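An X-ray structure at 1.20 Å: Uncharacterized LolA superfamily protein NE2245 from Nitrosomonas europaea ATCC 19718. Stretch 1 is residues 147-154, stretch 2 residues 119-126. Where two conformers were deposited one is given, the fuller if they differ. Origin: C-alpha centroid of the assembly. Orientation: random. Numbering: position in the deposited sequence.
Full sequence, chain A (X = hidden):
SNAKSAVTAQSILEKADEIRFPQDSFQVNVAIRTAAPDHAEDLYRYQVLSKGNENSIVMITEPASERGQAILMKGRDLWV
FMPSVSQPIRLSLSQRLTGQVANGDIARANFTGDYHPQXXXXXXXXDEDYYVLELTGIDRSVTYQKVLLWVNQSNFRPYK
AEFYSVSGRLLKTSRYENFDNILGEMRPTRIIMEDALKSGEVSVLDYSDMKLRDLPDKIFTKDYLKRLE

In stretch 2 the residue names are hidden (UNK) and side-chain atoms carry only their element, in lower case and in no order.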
# COMPACT_ATOMS: atom_id res chain seq x y z
N VAL A 147 6.06 9.35 7.05
CA VAL A 147 5.92 9.45 5.60
C VAL A 147 5.77 10.94 5.27
O VAL A 147 5.02 11.64 5.97
CB VAL A 147 4.67 8.67 5.11
CG1 VAL A 147 4.55 8.74 3.57
CG2 VAL A 147 4.78 7.21 5.53
N LEU A 148 6.40 11.43 4.20
CA LEU A 148 6.07 12.74 3.65
C LEU A 148 5.31 12.48 2.37
O LEU A 148 5.78 11.76 1.51
CB LEU A 148 7.34 13.57 3.36
CG LEU A 148 8.22 13.90 4.56
CD1 LEU A 148 9.33 14.84 4.10
CD2 LEU A 148 7.44 14.43 5.73
N LEU A 149 4.12 13.06 2.27
CA LEU A 149 3.23 12.83 1.14
C LEU A 149 2.95 14.16 0.43
O LEU A 149 2.49 15.11 1.06
CB LEU A 149 1.90 12.22 1.64
CG LEU A 149 0.87 11.94 0.53
CD1 LEU A 149 1.31 10.85 -0.42
CD2 LEU A 149 -0.47 11.62 1.16
N TRP A 150 3.24 14.21 -0.87
CA TRP A 150 2.92 15.35 -1.70
C TRP A 150 1.53 15.16 -2.29
O TRP A 150 1.27 14.13 -2.94
CB TRP A 150 3.93 15.46 -2.85
CG TRP A 150 5.24 16.10 -2.54
CD1 TRP A 150 5.68 17.27 -3.06
CD2 TRP A 150 6.30 15.61 -1.70
NE1 TRP A 150 6.93 17.57 -2.57
CE2 TRP A 150 7.32 16.58 -1.71
CE3 TRP A 150 6.48 14.46 -0.93
CZ2 TRP A 150 8.50 16.45 -1.02
CZ3 TRP A 150 7.68 14.30 -0.19
CH2 TRP A 150 8.68 15.32 -0.26
N VAL A 151 0.66 16.14 -2.09
CA VAL A 151 -0.71 16.11 -2.55
C VAL A 151 -0.91 17.36 -3.41
O VAL A 151 -0.67 18.49 -2.96
CB VAL A 151 -1.69 16.07 -1.36
CG1 VAL A 151 -3.13 16.09 -1.89
CG2 VAL A 151 -1.48 14.84 -0.52
N ASN A 152 -1.35 17.15 -4.65
CA ASN A 152 -1.58 18.30 -5.55
C ASN A 152 -2.65 19.22 -4.98
O ASN A 152 -3.74 18.77 -4.61
CB ASN A 152 -2.04 17.73 -6.88
CG ASN A 152 -1.91 18.71 -8.01
OD1 ASN A 152 -2.31 19.83 -7.88
ND2 ASN A 152 -1.41 18.26 -9.12
N GLN A 153 -2.35 20.51 -4.90
CA GLN A 153 -3.32 21.45 -4.33
C GLN A 153 -4.52 21.62 -5.22
O GLN A 153 -5.59 22.01 -4.76
CB GLN A 153 -2.70 22.81 -4.11
CG GLN A 153 -1.59 22.81 -3.06
CD GLN A 153 -1.09 24.19 -2.74
OE1 GLN A 153 -1.61 25.19 -3.25
NE2 GLN A 153 -0.04 24.27 -1.95
N SER A 154 -4.37 21.38 -6.52
CA SER A 154 -5.45 21.67 -7.45
C SER A 154 -6.58 20.66 -7.32
O SER A 154 -7.74 21.05 -7.43
CB SER A 154 -4.91 21.69 -8.91
OG SER A 154 -4.46 20.44 -9.35
N UNK A 119 0.66 19.72 7.93
CA UNK A 119 1.35 20.34 6.81
C UNK A 119 2.78 20.66 7.18
O UNK A 119 3.02 21.41 8.13
c UNK A 119 0.62 23.75 5.11
c UNK A 119 0.91 21.61 3.85
c UNK A 119 0.62 21.61 6.38
c UNK A 119 1.16 22.34 5.15
N UNK A 120 3.74 20.13 6.45
CA UNK A 120 5.16 20.43 6.66
C UNK A 120 5.49 21.70 5.90
O UNK A 120 6.09 22.63 6.45
c UNK A 120 7.89 19.78 7.84
c UNK A 120 7.52 19.50 6.37
c UNK A 120 6.02 19.23 6.22
c UNK A 120 8.23 18.29 5.83
N UNK A 121 5.15 21.75 4.62
CA UNK A 121 5.44 22.88 3.77
C UNK A 121 4.59 22.75 2.52
O UNK A 121 4.06 21.68 2.25
n UNK A 121 10.21 19.49 3.45
n UNK A 121 9.40 20.60 1.57
c UNK A 121 9.97 19.53 2.14
n UNK A 121 10.29 18.48 1.38
c UNK A 121 8.92 21.84 2.26
c UNK A 121 7.43 21.75 2.61
c UNK A 121 6.94 22.95 3.40
N UNK A 122 4.50 23.83 1.77
CA UNK A 122 4.05 23.77 0.39
C UNK A 122 5.24 23.78 -0.54
O UNK A 122 6.25 24.39 -0.22
c UNK A 122 3.09 24.95 0.15
c UNK A 122 1.77 24.77 0.95
n UNK A 122 1.38 25.78 1.70
o UNK A 122 1.18 23.72 0.93
N UNK A 123 5.16 23.09 -1.67
CA UNK A 123 6.22 23.09 -2.67
C UNK A 123 5.64 23.30 -4.05
O UNK A 123 4.58 22.77 -4.36
o UNK A 123 8.83 19.59 -2.98
o UNK A 123 9.50 19.91 -0.93
c UNK A 123 6.95 21.74 -2.72
c UNK A 123 8.80 20.22 -1.90
c UNK A 123 7.96 21.48 -1.69
N UNK A 124 6.35 24.06 -4.87
CA UNK A 124 6.03 24.24 -6.26
C UNK A 124 7.04 23.43 -7.06
O UNK A 124 8.23 23.51 -6.82
o UNK A 124 5.36 26.54 -5.84
c UNK A 124 6.18 25.72 -6.65
N UNK A 125 6.57 22.64 -7.98
CA UNK A 125 7.47 21.91 -8.82
C UNK A 125 6.80 22.24 -10.13
O UNK A 125 5.74 21.67 -10.45
c UNK A 125 7.84 18.64 -6.51
c UNK A 125 7.54 20.37 -8.45
c UNK A 125 8.47 19.59 -9.39
c UNK A 125 7.94 20.13 -6.97
N UNK A 126 7.39 23.21 -10.85
CA UNK A 126 6.81 23.78 -12.09
C UNK A 126 5.58 24.70 -11.92
O UNK A 126 5.59 25.56 -11.04
c UNK A 126 7.32 23.07 -14.49
c UNK A 126 6.63 22.71 -13.16
o UNK A 126 7.61 24.27 -14.78
o UNK A 126 7.57 22.10 -15.24

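Position 119 carries four side-chain carbons, forked at the second, with no heteroatom. Its CA-to-CB bond points away from stretch 1, and although the end of the chain swings nearer, it makes no contact there. A four-carbon chain forked at its second atom is leucine: L119, chi1 t and chi2 p.

Position 120 repeats that pattern, four carbons forked at the second, but its CA-to-CB bond points toward stretch 1. One terminal carbon lies 3.9 Å from CD2 of L148, an apolar contact. The fork again gives leucine, L120, and the touching atom is its CD2. CA of L148 and CA of L120 are 8.3 Å apart, so the side chains must span the gap.

Position 121 has three carbons, a nitrogen, and then a carbon bearing two more nitrogens: a guanidinium at the end of an unbranched chain. Its CA-to-CB bond runs sideways, but the extended chain brings its end nearer, and a terminal nitrogen comes to 3.6 Å from CZ2 of W150, obliquely to the indole. The residue is arginine, R121, with chi1 p and both chi2 and chi3 t; the touching atom is NH2.

Position 122 shows two carbons, the second carrying one oxygen and one nitrogen. The CA-to-CB bond is again sideways, while the end of the chain turns nearer, leaving the oxygen 3.2 Å from NE2 of Q153. A planar amide on a short chain is asparagine, N122, and that oxygen is OD1.

Position 123 has three carbons in an unbranched chain, the third carrying two oxygens. Its CA-to-CB bond points toward stretch 1, and one oxygen accepts a hydrogen bond from W150 NE1 at 2.8 Å, with an N-H...O angle of 163°. This oxygen sits at the ring edge, near the indole plane, where the N-H is directed. A carboxylate at that distance from the backbone is glutamate, E123, and the acceptor is OE1.

Position 124 has one carbon and one oxygen. Its CA-to-CB bond points away, and the side chain makes no contact with stretch 1; the oxygen is hydrogen-bonded elsewhere in the structure. This is serine, S124.

Position 125 has four carbons forked at the first, one arm two carbons long. Its CA-to-CB bond points toward stretch 1; a terminal carbon lies 4.2 Å from W150 NE1 and 4.3 Å from W150 CD1. The branching defines isoleucine, I125, and the touching carbon is its CD1.

Position 126 has two carbons, the second carrying two oxygens, and is out of reach of stretch 1. It is aspartate, D126.

The contact is made by side chains: the strand axes approach no closer than 8.7 Å and cross at 53°. The two stretches together bury 282 Å². W150 is its centre, with 71 Å² covered. E123 links two neighbours through its two oxygens: OE1 takes the indole N-H, while E123 OE2 receives R121 NE at 2.6 Å, a salt bridge, and R121 NH2 at 2.8 Å. The carboxylate thus holds the guanidinium beside the same indole. L148 with L120 and W150 with I125 supply apolar packing.

Stretch 2, residues 119-126: LLRNESID
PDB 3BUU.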